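Local coordinates for protein methylocystis parvus OBBP MbnE (Methylocystis parvus OBBP, PDB 5ICQ) that probably binds the copper-chelating peptide methanobactin in the periplasm, as a solute-binding protein of family 5 taking part in its uptake, at residues L99-Q104 and I251-G256; D153-K158 and E211-A216; A331-A336 and E340-M345; L359-R362 and D368-E371. All blocks are in the same frame, centred on the assembly; numbering follows the deposited sequence.

From the N terminus, interaction 1 opens first: strand 100-103 of the antiparallel sheet meets the loop between strands 237-242 and 262-268, closing a long excursion of the chain. Interaction 2 lies within that excursion and ties the C-terminal end of helix 145-158 to the loop before strand 227-233. Interactions 3 and 4 follow in series and are local. In interaction 3 the loop 331-336 folds against helix 336-343, which it leads into. In interaction 4 strand 361-362 meets the loop 368-371 just after it. The centres of interactions 1 and 3 are about 47 Å apart, on opposite sides of the chain's centre; those of interactions 3 and 4 are about 24 Å apart.

Interaction 1: L99-Q104 and I251-G256; sequences LMARSQ and IPSQRG
Ala101 and Ser253 make the main van der Waals touch between an antiparallel sheet and a loop of the solute-binding fold. Ala101 sits on strand 100-103, which pairs with strand 109-120. Ser253 belongs to the loop between strands 237-242 and 262-268 of a second, mixed sheet. The contact therefore joins the first sheet to a connecting loop of the second through one small patch.

The van der Waals part is slight. The methyl CB of Ala101 points toward the loop and lies 3.8 Å from Ser253 CB. Gln254 adds a looser touch as its amide end bends back toward the strand: its NE2 stands 4.4 Å from Ala101 CB. The segments bury 71 Å² in all.

The polar part stays on the loop side and binds to its surroundings. Ser253 OG hydrogen-bonds to the carbonyl oxygen of Pro112, in the strand next to 100-103, so the serine is fastened to the same sheet that it touches. Gln254 OE1 is hydrogen-bonded to the hydroxyl of Tyr246. Its NE2 makes a weak bond of 3.2 Å to Ser253 O. The loop is turned tightly here, with Gln254 N bonded to Ile251 O at 2.9 Å.

The Ser253 hydroxyl lies between its backbone N and carbonyl carbon (chi1 67°), and this rotation brings OG beside the alanine methyl, 3.7 Å from Ala101 CB.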
# COMPACT_ATOMS: atom_id res chain seq x y z
N LEU A 99 19.03 -4.79 6.13
CA LEU A 99 20.26 -5.20 5.47
C LEU A 99 20.47 -4.45 4.16
O LEU A 99 21.61 -4.16 3.78
CB LEU A 99 20.22 -6.70 5.21
CG LEU A 99 20.41 -7.57 6.45
CD1 LEU A 99 20.04 -9.03 6.12
CD2 LEU A 99 21.84 -7.45 6.94
N MET A 100 19.39 -4.14 3.44
CA MET A 100 19.48 -3.44 2.17
C MET A 100 18.45 -2.32 2.15
O MET A 100 17.46 -2.35 2.88
CB MET A 100 19.28 -4.40 0.99
CG MET A 100 20.36 -5.51 0.92
SD MET A 100 20.17 -6.60 -0.52
CE MET A 100 20.87 -5.54 -1.80
N ALA A 101 18.74 -1.31 1.33
CA ALA A 101 17.92 -0.10 1.24
C ALA A 101 17.12 -0.15 -0.05
O ALA A 101 17.67 -0.46 -1.11
CB ALA A 101 18.80 1.15 1.27
N ARG A 102 15.83 0.15 0.03
CA ARG A 102 14.97 0.08 -1.14
C ARG A 102 15.02 1.41 -1.90
O ARG A 102 14.83 2.47 -1.31
CB ARG A 102 13.53 -0.23 -0.72
CG ARG A 102 12.58 -0.38 -1.88
CD ARG A 102 11.25 -0.96 -1.39
NE ARG A 102 10.35 -1.28 -2.50
CZ ARG A 102 9.20 -1.94 -2.35
NH1 ARG A 102 8.83 -2.37 -1.15
NH2 ARG A 102 8.43 -2.20 -3.41
N SER A 103 15.30 1.35 -3.20
CA SER A 103 15.18 2.54 -4.03
C SER A 103 13.72 2.71 -4.43
O SER A 103 13.14 1.82 -5.06
CB SER A 103 16.04 2.47 -5.28
OG SER A 103 15.73 3.60 -6.09
N GLN A 104 13.14 3.86 -4.09
CA GLN A 104 11.76 4.11 -4.49
C GLN A 104 11.65 4.58 -5.93
O GLN A 104 10.55 4.94 -6.37
CB GLN A 104 11.11 5.12 -3.55
CG GLN A 104 10.54 4.48 -2.29
CD GLN A 104 9.71 3.22 -2.58
OE1 GLN A 104 8.94 3.17 -3.54
NE2 GLN A 104 9.87 2.20 -1.74
N ILE A 251 27.43 6.03 2.63
CA ILE A 251 27.04 4.87 1.81
C ILE A 251 26.23 5.38 0.62
O ILE A 251 25.43 6.32 0.79
CB ILE A 251 26.22 3.89 2.66
CG1 ILE A 251 27.09 3.31 3.80
CG2 ILE A 251 25.63 2.77 1.82
CD1 ILE A 251 28.23 2.44 3.34
N PRO A 252 26.42 4.84 -0.59
CA PRO A 252 25.71 5.40 -1.76
C PRO A 252 24.20 5.50 -1.59
O PRO A 252 23.62 6.54 -1.94
CB PRO A 252 26.09 4.42 -2.88
CG PRO A 252 27.51 4.00 -2.51
CD PRO A 252 27.43 3.84 -0.99
N SER A 253 23.55 4.47 -1.05
CA SER A 253 22.10 4.49 -0.86
C SER A 253 21.64 5.50 0.18
O SER A 253 20.43 5.69 0.34
CB SER A 253 21.62 3.09 -0.45
OG SER A 253 22.10 2.75 0.85
N GLN A 254 22.57 6.15 0.88
CA GLN A 254 22.24 7.11 1.93
C GLN A 254 22.63 8.54 1.58
O GLN A 254 22.23 9.46 2.31
CB GLN A 254 22.96 6.70 3.24
CG GLN A 254 22.70 5.27 3.67
CD GLN A 254 21.30 5.12 4.21
OE1 GLN A 254 21.04 5.42 5.37
NE2 GLN A 254 20.38 4.71 3.35
N ARG A 255 23.41 8.75 0.53
CA ARG A 255 23.91 10.09 0.20
C ARG A 255 22.77 10.97 -0.27
O ARG A 255 21.98 10.57 -1.12
CB ARG A 255 24.98 10.02 -0.89
CG ARG A 255 26.28 9.40 -0.43
CD ARG A 255 27.23 9.19 -1.60
NE ARG A 255 28.42 8.45 -1.21
CZ ARG A 255 29.11 7.65 -2.02
NH1 ARG A 255 28.72 7.48 -3.28
NH2 ARG A 255 30.19 7.03 -1.56
N GLY A 256 22.70 12.18 0.29
CA GLY A 256 21.63 13.10 -0.04
C GLY A 256 20.41 12.98 0.85
O GLY A 256 19.52 13.83 0.76

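Interaction 2: D153-K158 and E211-A216; sequences DLLKAK and ERFSDA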
# COMPACT_ATOMS: atom_id res chain seq x y z
N ASP A 153 15.41 -14.49 14.55
CA ASP A 153 14.73 -15.37 15.51
C ASP A 153 13.63 -14.65 16.27
O ASP A 153 12.54 -15.20 16.48
CB ASP A 153 15.74 -15.96 16.49
CG ASP A 153 16.67 -16.95 15.84
OD1 ASP A 153 16.26 -17.60 14.86
OD2 ASP A 153 17.81 -17.09 16.33
N LEU A 154 13.90 -13.42 16.72
CA LEU A 154 12.92 -12.67 17.50
C LEU A 154 11.70 -12.34 16.66
O LEU A 154 10.56 -12.48 17.11
CB LEU A 154 13.55 -11.38 18.03
CG LEU A 154 12.63 -10.38 18.72
CD1 LEU A 154 12.02 -10.99 19.99
CD2 LEU A 154 13.39 -9.10 19.05
N LEU A 155 11.92 -11.87 15.43
CA LEU A 155 10.80 -11.45 14.60
C LEU A 155 10.02 -12.64 14.06
O LEU A 155 8.80 -12.54 13.86
CB LEU A 155 11.32 -10.58 13.45
CG LEU A 155 11.89 -9.26 13.97
CD1 LEU A 155 12.72 -8.54 12.89
CD2 LEU A 155 10.76 -8.36 14.47
N LYS A 156 10.70 -13.76 13.83
CA LYS A 156 10.00 -14.98 13.45
C LYS A 156 9.03 -15.41 14.54
O LYS A 156 7.92 -15.88 14.25
CB LYS A 156 11.00 -16.10 13.17
CG LYS A 156 10.32 -17.41 12.77
CD LYS A 156 11.29 -18.38 12.13
CE LYS A 156 12.11 -19.12 13.16
NZ LYS A 156 12.48 -20.48 12.66
N ALA A 157 9.41 -15.23 15.80
CA ALA A 157 8.55 -15.63 16.91
C ALA A 157 7.53 -14.55 17.28
O ALA A 157 6.41 -14.89 17.67
CB ALA A 157 9.40 -15.98 18.13
N LYS A 158 7.88 -13.26 17.15
CA LYS A 158 7.07 -12.20 17.74
C LYS A 158 6.68 -11.09 16.78
O LYS A 158 6.11 -10.08 17.21
CB LYS A 158 7.80 -11.57 18.94
CG LYS A 158 8.17 -12.55 20.05
CD LYS A 158 6.94 -13.25 20.59
CE LYS A 158 6.96 -13.30 22.10
NZ LYS A 158 8.11 -14.09 22.64
N GLU A 211 12.04 -9.98 26.44
CA GLU A 211 10.80 -10.17 27.18
C GLU A 211 9.90 -8.94 27.12
O GLU A 211 8.67 -9.07 27.23
CB GLU A 211 11.10 -10.56 28.63
CG GLU A 211 11.24 -12.07 28.85
CD GLU A 211 12.49 -12.65 28.23
OE1 GLU A 211 13.53 -11.97 28.26
OE2 GLU A 211 12.42 -13.79 27.72
N ARG A 212 10.48 -7.74 26.96
CA ARG A 212 9.72 -6.51 26.82
C ARG A 212 9.19 -6.28 25.41
O ARG A 212 8.39 -5.36 25.21
CB ARG A 212 10.57 -5.29 27.20
CG ARG A 212 10.74 -4.97 28.67
CD ARG A 212 9.41 -4.68 29.40
NE ARG A 212 8.72 -3.44 29.04
CZ ARG A 212 9.17 -2.21 29.30
NH1 ARG A 212 10.34 -2.03 29.90
NH2 ARG A 212 8.45 -1.14 28.95
N PHE A 213 9.61 -7.10 24.44
CA PHE A 213 9.32 -6.81 23.03
C PHE A 213 7.83 -6.68 22.77
O PHE A 213 7.40 -5.84 21.96
CB PHE A 213 9.93 -7.91 22.15
CG PHE A 213 9.80 -7.64 20.67
CD1 PHE A 213 10.68 -6.78 20.03
CD2 PHE A 213 8.81 -8.26 19.92
CE1 PHE A 213 10.58 -6.54 18.67
CE2 PHE A 213 8.70 -8.03 18.56
CZ PHE A 213 9.58 -7.16 17.93
N SER A 214 7.00 -7.48 23.44
CA SER A 214 5.57 -7.46 23.18
C SER A 214 4.83 -6.36 23.93
O SER A 214 3.62 -6.21 23.74
CB SER A 214 4.96 -8.81 23.54
OG SER A 214 5.35 -9.18 24.86
N ASP A 215 5.51 -5.59 24.78
CA ASP A 215 4.89 -4.51 25.53
C ASP A 215 4.95 -3.22 24.72
O ASP A 215 5.75 -3.08 23.79
CB ASP A 215 5.60 -4.34 26.89
CG ASP A 215 4.83 -3.45 27.88
OD1 ASP A 215 3.60 -3.26 27.73
OD2 ASP A 215 5.47 -2.95 28.83
N ALA A 216 4.08 -2.27 25.08
CA ALA A 216 4.21 -0.90 24.59
C ALA A 216 5.29 -0.21 25.42
O ALA A 216 5.18 -0.12 26.65
CB ALA A 216 2.88 -0.17 24.71
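Leu154 of helix 145-158 lies over one face of the Phe213 ring. It is the first of three residues on the helix that touch this ring, their side chains all from one side of its plane. With CG anti to the backbone N (chi1 172°), Leu154 sends its branches toward the loop. CD2 makes a CH-pi contact, 4.1 Å from the centroid of the Phe213 ring and 27° off its normal. CD1 is near the root of the ring, 4.1 Å from Phe213 CG.

Leu155 comes next and meets the far end of the ring. Its CD2 is 3.8 Å from Phe213 CZ, and the two side chains cross at about a right angle.

Lys158 ends the helix. Its carbonyl oxygen lies at the ring edge, in the plane, 3.6 Å from Phe213 CE2. Its CB touches Phe213 CD2 at 3.6 Å from above the plane, while the bent chain carries the amine away.

On the loop side, Phe213 is the second residue of a type I beta turn from Arg212 to Asp215, and Asn81 ND2 bonds to the Phe213 carbonyl oxygen. The contact is mainly apolar, and one buried ring carries the loop's side of it. The in-plane carbonyl probably adds a weak attraction to the ring's positive rim.

Interaction 3: A331-A336 and E340-M345; sequences ALFKDA and EAFGMM. With SO4 (sulfate ion), chain C.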
# COMPACT_ATOMS: atom_id res chain seq x y z
N ALA A 331 -26.46 -16.45 -2.16
CA ALA A 331 -27.08 -16.82 -3.43
C ALA A 331 -27.47 -15.61 -4.26
O ALA A 331 -27.38 -15.65 -5.50
CB ALA A 331 -28.31 -17.70 -3.16
N LEU A 332 -27.87 -14.51 -3.63
CA LEU A 332 -28.33 -13.36 -4.40
C LEU A 332 -27.23 -12.74 -5.25
O LEU A 332 -27.55 -12.05 -6.23
CB LEU A 332 -28.92 -12.29 -3.47
CG LEU A 332 -27.95 -11.32 -2.80
CD1 LEU A 332 -28.76 -10.27 -2.04
CD2 LEU A 332 -27.02 -12.04 -1.83
N PHE A 333 -25.95 -12.95 -4.92
CA PHE A 333 -24.84 -12.35 -5.67
C PHE A 333 -23.94 -13.40 -6.32
O PHE A 333 -22.77 -13.13 -6.60
CB PHE A 333 -24.02 -11.42 -4.77
CG PHE A 333 -24.71 -10.12 -4.43
CD1 PHE A 333 -25.53 -9.48 -5.36
CD2 PHE A 333 -24.56 -9.54 -3.17
CE1 PHE A 333 -26.17 -8.29 -5.05
CE2 PHE A 333 -25.19 -8.33 -2.86
CZ PHE A 333 -26.00 -7.70 -3.80
N LYS A 334 -24.45 -14.60 -6.59
CA LYS A 334 -23.60 -15.64 -7.15
C LYS A 334 -23.36 -15.48 -8.65
O LYS A 334 -22.39 -16.05 -9.17
CB LYS A 334 -24.20 -17.01 -6.86
CG LYS A 334 -23.92 -17.45 -5.42
CD LYS A 334 -24.27 -18.90 -5.18
CE LYS A 334 -23.95 -19.28 -3.75
NZ LYS A 334 -24.20 -20.73 -3.49
N ASP A 335 -24.19 -14.73 -9.36
CA ASP A 335 -24.11 -14.66 -10.82
C ASP A 335 -23.32 -13.41 -11.24
O ASP A 335 -23.72 -12.29 -10.94
CB ASP A 335 -25.52 -14.65 -11.42
CG ASP A 335 -25.52 -14.87 -12.94
OD1 ASP A 335 -24.60 -14.42 -13.64
OD2 ASP A 335 -26.47 -15.50 -13.44
N ALA A 336 -22.20 -13.62 -11.95
CA ALA A 336 -21.36 -12.48 -12.35
C ALA A 336 -22.12 -11.51 -13.26
O ALA A 336 -21.77 -10.32 -13.32
CB ALA A 336 -20.09 -12.95 -13.06
N GLU A 340 -22.33 -7.57 -12.62
CA GLU A 340 -22.01 -6.58 -13.64
C GLU A 340 -23.16 -5.60 -13.84
O GLU A 340 -22.94 -4.38 -13.92
CB GLU A 340 -21.66 -7.26 -14.97
CG GLU A 340 -21.46 -6.22 -16.09
CD GLU A 340 -20.88 -6.79 -17.38
OE1 GLU A 340 -20.83 -8.03 -17.55
OE2 GLU A 340 -20.46 -5.98 -18.24
N ALA A 341 -24.39 -6.11 -13.93
CA ALA A 341 -25.55 -5.24 -14.12
C ALA A 341 -25.72 -4.25 -12.97
O ALA A 341 -26.00 -3.07 -13.19
CB ALA A 341 -26.81 -6.08 -14.28
N PHE A 342 -25.58 -4.72 -11.73
CA PHE A 342 -25.71 -3.81 -10.60
C PHE A 342 -24.63 -2.74 -10.64
O PHE A 342 -24.88 -1.58 -10.30
CB PHE A 342 -25.65 -4.57 -9.27
CG PHE A 342 -26.95 -5.18 -8.84
CD1 PHE A 342 -27.90 -5.58 -9.77
CD2 PHE A 342 -27.22 -5.36 -7.49
CE1 PHE A 342 -29.10 -6.16 -9.36
CE2 PHE A 342 -28.41 -5.94 -7.07
CZ PHE A 342 -29.35 -6.34 -8.01
N GLY A 343 -23.43 -3.12 -11.08
CA GLY A 343 -22.34 -2.16 -11.17
C GLY A 343 -22.63 -1.04 -12.14
O GLY A 343 -22.16 0.08 -11.95
N MET A 344 -23.41 -1.32 -13.19
CA MET A 344 -23.77 -0.30 -14.17
C MET A 344 -24.56 0.84 -13.56
O MET A 344 -24.64 1.92 -14.15
CB MET A 344 -24.61 -0.90 -15.29
CG MET A 344 -23.86 -1.84 -16.18
SD MET A 344 -25.02 -2.53 -17.39
CE MET A 344 -23.88 -3.58 -18.29
N MET A 345 -25.20 0.61 -12.42
CA MET A 345 -26.11 1.61 -11.89
C MET A 345 -25.43 2.61 -10.97
O MET A 345 -26.06 3.59 -10.58
CB MET A 345 -27.25 0.92 -11.15
CG MET A 345 -28.07 -0.01 -12.04
SD MET A 345 -28.80 0.81 -13.49
CE MET A 345 -29.86 2.03 -12.70
S SO4 C . -27.68 -17.80 1.22
O1 SO4 C . -26.81 -17.87 2.40
O2 SO4 C . -28.80 -18.72 1.39
O3 SO4 C . -28.19 -16.44 1.08
O4 SO4 C . -26.92 -18.19 0.03
O HOH W 1 -20.76 -10.47 -16.18
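Glu340 meets Ala336 one helical turn below it, where helix 336-343 begins. Its backbone N donates to Ala336 O at 2.9 Å with an N-H...O angle of 162°. The Glu340 side chain runs extended, with CG anti to the backbone N (chi1 174°), which carries the carboxylate to a water it shares with Ala336 O. This water donates to Glu340 OE1 at 2.8 Å and more weakly to Ala336 O, linking carboxylate and first turn. Arg395 forms a salt bridge to the same OE1.

Phe342 follows and turns toward the loop. Its CE2 lies 3.8 Å from Phe333 CE1, in the plane of the Phe333 ring and at its edge. The two side chains cross at about a right angle. Leu332 CG lies over a face of the Phe333 ring, and Phe326 and Phe446 meet that ring edge-to-face. Phe342 makes the same kind of contact with Phe444.

At the outer end of the loop, Ala331 N binds a sulfate, probably from the crystallisation liquor. Asp335 is the N-cap of the helix. The chemistry is thus divided: polar groups and water secure the start of the helix, while an aromatic cluster ties the helix and its lead-in loop to the neighbouring strands.

Interaction 4: L359-R362 and D368-E371; sequences LYTR and DESE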
# COMPACT_ATOMS: atom_id res chain seq x y z
N LEU A 359 -13.08 16.46 -7.72
CA LEU A 359 -11.63 16.28 -7.63
C LEU A 359 -11.17 14.85 -7.86
O LEU A 359 -9.97 14.62 -8.06
CB LEU A 359 -11.13 16.75 -6.26
CG LEU A 359 -11.21 18.27 -6.08
CD1 LEU A 359 -10.94 18.64 -4.63
CD2 LEU A 359 -10.24 18.99 -7.02
N TYR A 360 -12.06 13.87 -7.80
CA TYR A 360 -11.64 12.48 -7.92
C TYR A 360 -11.78 11.98 -9.35
O TYR A 360 -12.39 12.62 -10.21
CB TYR A 360 -12.45 11.61 -6.98
CG TYR A 360 -12.07 11.75 -5.52
CD1 TYR A 360 -10.74 11.76 -5.13
CD2 TYR A 360 -13.05 11.83 -4.54
CE1 TYR A 360 -10.40 11.85 -3.78
CE2 TYR A 360 -12.72 11.92 -3.21
CZ TYR A 360 -11.40 11.94 -2.83
OH TYR A 360 -11.10 12.02 -1.49
N THR A 361 -11.21 10.80 -9.59
CA THR A 361 -11.33 10.13 -10.88
C THR A 361 -11.75 8.69 -10.65
O THR A 361 -11.38 8.07 -9.65
CB THR A 361 -9.99 10.21 -11.67
OG1 THR A 361 -10.16 9.62 -12.97
CG2 THR A 361 -8.91 9.48 -10.96
N ARG A 362 -12.56 8.15 -11.56
CA ARG A 362 -13.06 6.79 -11.39
C ARG A 362 -11.90 5.80 -11.40
O ARG A 362 -10.98 5.91 -12.21
CB ARG A 362 -14.05 6.42 -12.50
CG ARG A 362 -14.85 5.13 -12.22
CD ARG A 362 -15.96 5.39 -11.17
NE ARG A 362 -16.57 4.14 -10.68
CZ ARG A 362 -17.62 3.53 -11.24
NH1 ARG A 362 -18.20 4.06 -12.31
NH2 ARG A 362 -18.07 2.40 -10.73
N ASP A 368 -4.55 0.74 -11.29
CA ASP A 368 -4.96 1.79 -12.22
C ASP A 368 -3.84 2.82 -12.42
O ASP A 368 -2.97 3.01 -11.57
CB ASP A 368 -6.22 2.48 -11.69
CG ASP A 368 -7.05 3.10 -12.80
OD1 ASP A 368 -6.73 2.88 -13.98
OD2 ASP A 368 -8.04 3.80 -12.49
N GLU A 369 -3.88 3.48 -13.58
CA GLU A 369 -2.95 4.55 -13.93
C GLU A 369 -1.50 4.10 -13.83
O GLU A 369 -0.66 4.77 -13.22
CB GLU A 369 -3.21 5.79 -13.06
CG GLU A 369 -4.62 6.32 -13.16
CD GLU A 369 -4.70 7.77 -12.72
OE1 GLU A 369 -5.60 8.11 -11.93
OE2 GLU A 369 -3.85 8.57 -13.17
N SER A 370 -1.20 2.95 -14.41
CA SER A 370 0.16 2.43 -14.31
C SER A 370 0.38 1.43 -15.43
O SER A 370 -0.56 1.03 -16.14
CB SER A 370 0.43 1.80 -12.94
OG SER A 370 0.14 0.41 -12.92
N GLU A 371 1.64 1.02 -15.57
CA GLU A 371 2.00 0.05 -16.59
C GLU A 371 1.39 -1.32 -16.33
O GLU A 371 1.34 -2.14 -17.24
CB GLU A 371 3.52 -0.10 -16.67
CG GLU A 371 4.05 -1.06 -15.63
CD GLU A 371 5.54 -0.99 -15.43
OE1 GLU A 371 5.97 -1.08 -14.27
OE2 GLU A 371 6.27 -0.84 -16.43
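Thr361 and Glu369 face each other with their backbones well apart, 10.5 Å between CA atoms, and the CA atoms of Arg362 and Asp368 are 9.6 Å apart. The contact joins the short strand 361-362 of the mixed sheet in this solute-binding fold to the loop that follows it. Strand 361-362 pairs antiparallel with strand 567-572, and Thr361 bonds through its backbone to His572.

Glu369 reaches across with an extended chain, and Thr361 comes from the opposite direction. The glutamate carboxylate is firmly held by others. Its OE1 accepts from His572 NE2 and also has a hydrogen bond with Ser574 OG, while OE2 forms a salt bridge with Lys314. Because His572 is also the backbone partner of Thr361, strand and loop share one anchor. These partners probably stabilise the charged form of the carboxylate.

Asp368 is buried. Its OD2 takes a hydrogen bond from Lys364 N, in the connection between the two segments, and lies 3.6 Å from Arg362 O, an approach of two oxygens that is not a bond. OD1 turns back to its own chain and receives a weak bond of 2.9 Å from Glu369 N. The Arg362 side chain leads away, to the carbonyl oxygen of Pro569.

The threonine methyl makes the remaining touch: with OG1 anti to the backbone N (chi1 -177°), CG2 is left to meet the carboxylate, 3.7 Å from Glu369 OE1.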